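Local atomic coordinates of uncharacterized DUF3829-like protein (Bacteroides thetaiotaomicron, PDB entry 3RH3), a protein that is of unknown function but folds as an all-alpha protein of the DUF3829-like kind and is probably a lipoprotein in its natural form. Residues I19-Y22 against H23-A27. Residues are numbered along the deposited sequence; the frame is centred on the assembly and turned at random.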
loop_
_atom_site.group_PDB
_atom_site.type_symbol
_atom_site.label_atom_id
_atom_site.label_comp_id
_atom_site.label_asym_id
_atom_site.label_seq_id
_atom_site.Cartn_x
_atom_site.Cartn_y
_atom_site.Cartn_z
ATOM N N ILE A 19 -4.573 -14.424 -7.593
ATOM C CA ILE A 19 -3.773 -13.382 -8.243
ATOM C C ILE A 19 -4.705 -12.315 -8.825
ATOM O O ILE A 19 -4.481 -11.128 -8.567
ATOM C CB ILE A 19 -2.808 -14.000 -9.314
ATOM C CG1 ILE A 19 -1.785 -14.994 -8.690
ATOM C CG2 ILE A 19 -2.070 -12.918 -10.141
ATOM C CD1 ILE A 19 -0.999 -14.466 -7.504
ATOM N N ASN A 20 -5.756 -12.741 -9.579
ATOM C CA ASN A 20 -6.726 -11.817 -10.162
ATOM C C ASN A 20 -7.451 -11.018 -9.063
ATOM O O ASN A 20 -7.701 -9.830 -9.240
ATOM C CB ASN A 20 -7.739 -12.545 -11.050
ATOM C CG ASN A 20 -8.912 -11.664 -11.403
ATOM O OD1 ASN A 20 -8.744 -10.530 -11.873
ATOM N ND2 ASN A 20 -10.119 -12.105 -11.082
ATOM N N TYR A 21 -7.797 -11.667 -7.930
ATOM C CA TYR A 21 -8.448 -10.962 -6.836
ATOM C C TYR A 21 -7.515 -9.860 -6.304
ATOM O O TYR A 21 -7.965 -8.722 -6.089
ATOM C CB TYR A 21 -8.857 -11.918 -5.695
ATOM C CG TYR A 21 -9.652 -11.191 -4.642
ATOM C CD1 TYR A 21 -11.026 -11.020 -4.776
ATOM C CD2 TYR A 21 -9.018 -10.554 -3.578
ATOM C CE1 TYR A 21 -11.766 -10.333 -3.815
ATOM C CE2 TYR A 21 -9.744 -9.832 -2.632
ATOM C CZ TYR A 21 -11.119 -9.727 -2.755
ATOM O OH TYR A 21 -11.847 -9.035 -1.825
ATOM N N TYR A 22 -6.225 -10.198 -6.095
ATOM C CA TYR A 22 -5.212 -9.228 -5.656
ATOM C C TYR A 22 -5.119 -8.041 -6.645
ATOM O O TYR A 22 -5.096 -6.896 -6.202
ATOM C CB TYR A 22 -3.826 -9.882 -5.474
ATOM C CG TYR A 22 -2.698 -8.875 -5.308
ATOM C CD1 TYR A 22 -2.517 -8.190 -4.109
ATOM C CD2 TYR A 22 -1.831 -8.586 -6.363
ATOM C CE1 TYR A 22 -1.494 -7.259 -3.954
ATOM C CE2 TYR A 22 -0.807 -7.644 -6.224
ATOM C CZ TYR A 22 -0.640 -6.988 -5.012
ATOM O OH TYR A 22 0.348 -6.051 -4.860
ATOM N N HIS A 23 -5.076 -8.314 -7.958
ATOM C CA HIS A 23 -4.991 -7.261 -8.974
ATOM C C HIS A 23 -6.203 -6.331 -8.938
ATOM O O HIS A 23 -6.027 -5.112 -9.043
ATOM C CB HIS A 23 -4.802 -7.857 -10.376
ATOM C CG HIS A 23 -3.417 -8.388 -10.586
ATOM N ND1 HIS A 23 -3.153 -9.345 -11.543
ATOM C CD2 HIS A 23 -2.257 -8.071 -9.951
ATOM C CE1 HIS A 23 -1.849 -9.579 -11.468
ATOM N NE2 HIS A 23 -1.270 -8.855 -10.502
HETATM N N MSE A 24 -7.412 -6.907 -8.737
HETATM C CA MSE A 24 -8.652 -6.141 -8.656
HETATM C C MSE A 24 -8.661 -5.284 -7.401
HETATM O O MSE A 24 -9.108 -4.144 -7.454
HETATM C CB MSE A 24 -9.879 -7.060 -8.703
HETATM C CG MSE A 24 -10.137 -7.631 -10.091
HETATM SE SE MSE A 24 -11.595 -8.931 -10.149
HETATM C CE MSE A 24 -13.106 -7.727 -9.905
ATOM N N SER A 25 -8.142 -5.830 -6.281
ATOM C CA SER A 25 -8.035 -5.146 -4.993
ATOM C C SER A 25 -7.104 -3.970 -5.113
ATOM O O SER A 25 -7.451 -2.871 -4.708
ATOM C CB SER A 25 -7.525 -6.101 -3.912
ATOM O OG SER A 25 -8.560 -6.994 -3.538
ATOM N N LEU A 26 -5.919 -4.206 -5.676
ATOM C CA LEU A 26 -4.900 -3.190 -5.921
ATOM C C LEU A 26 -5.505 -2.053 -6.784
ATOM O O LEU A 26 -5.347 -0.894 -6.417
ATOM C CB LEU A 26 -3.697 -3.862 -6.611
ATOM C CG LEU A 26 -2.455 -3.040 -6.862
ATOM C CD1 LEU A 26 -1.664 -2.853 -5.570
ATOM C CD2 LEU A 26 -1.567 -3.721 -7.909
ATOM N N ALA A 27 -6.274 -2.389 -7.859
ATOM C CA ALA A 27 -6.908 -1.388 -8.733
ATOM C C ALA A 27 -7.971 -0.569 -7.994
ATOM O O ALA A 27 -7.997 0.638 -8.144
ATOM C CB ALA A 27 -7.537 -2.063 -9.952
#
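Four successive i to i+4 bonds tie Ile19-Tyr22 to His23-Ala27 as consecutive turns of one alpha-helix, from His23 N to Ile19 O (2.9 Å) through to Leu26 N and Tyr22 O, where the N-H...O angle is a nearly straight 169°. Ile19 and His23 run alongside each other, one turn apart: the isoleucine methyl CG2 meets the imidazole carbon CE1 at 3.6 Å, while the carbonyl oxygen of Ile19 lies above the imidazole, nearer its perimeter than its centre. His23 holds its CG beside its own backbone N (chi1 -74°), which leans the ring back over the preceding turn. Its CD2 also comes within 3.6 Å of Tyr22 CD2, the two rings being inclined at 52°. An imidazole, flat but carrying ring nitrogens, suits this partly exposed place, since it packs against isoleucine and tyrosine while NE2 makes a weak hydrogen bond to the C-terminal carboxylate oxygen OXT of Ile264. With an alanine in its place, a gap would probably open beside Ile19 CG2 and Tyr22 CD2, and the chain terminus would lose its weak bond from NE2.

Helix 10-32 belongs to an all-helical fold, and its two tyrosines face different parts of it. Tyr22 reaches past Leu26, whose CD1 lies 3.8 Å from Tyr22 OH, and that hydroxyl bonds to Val263 O, so a long aromatic with a polar end suits the span. Buried Tyr21 sets its ring edge-to-face with Phe77 and bonds through OH to Leu71 O, while small Ser25 fits beside that ring, its OG 3.2 Å from Tyr21 CE2 and hydrogen-bonded to Tyr89 OH of helix 79-111.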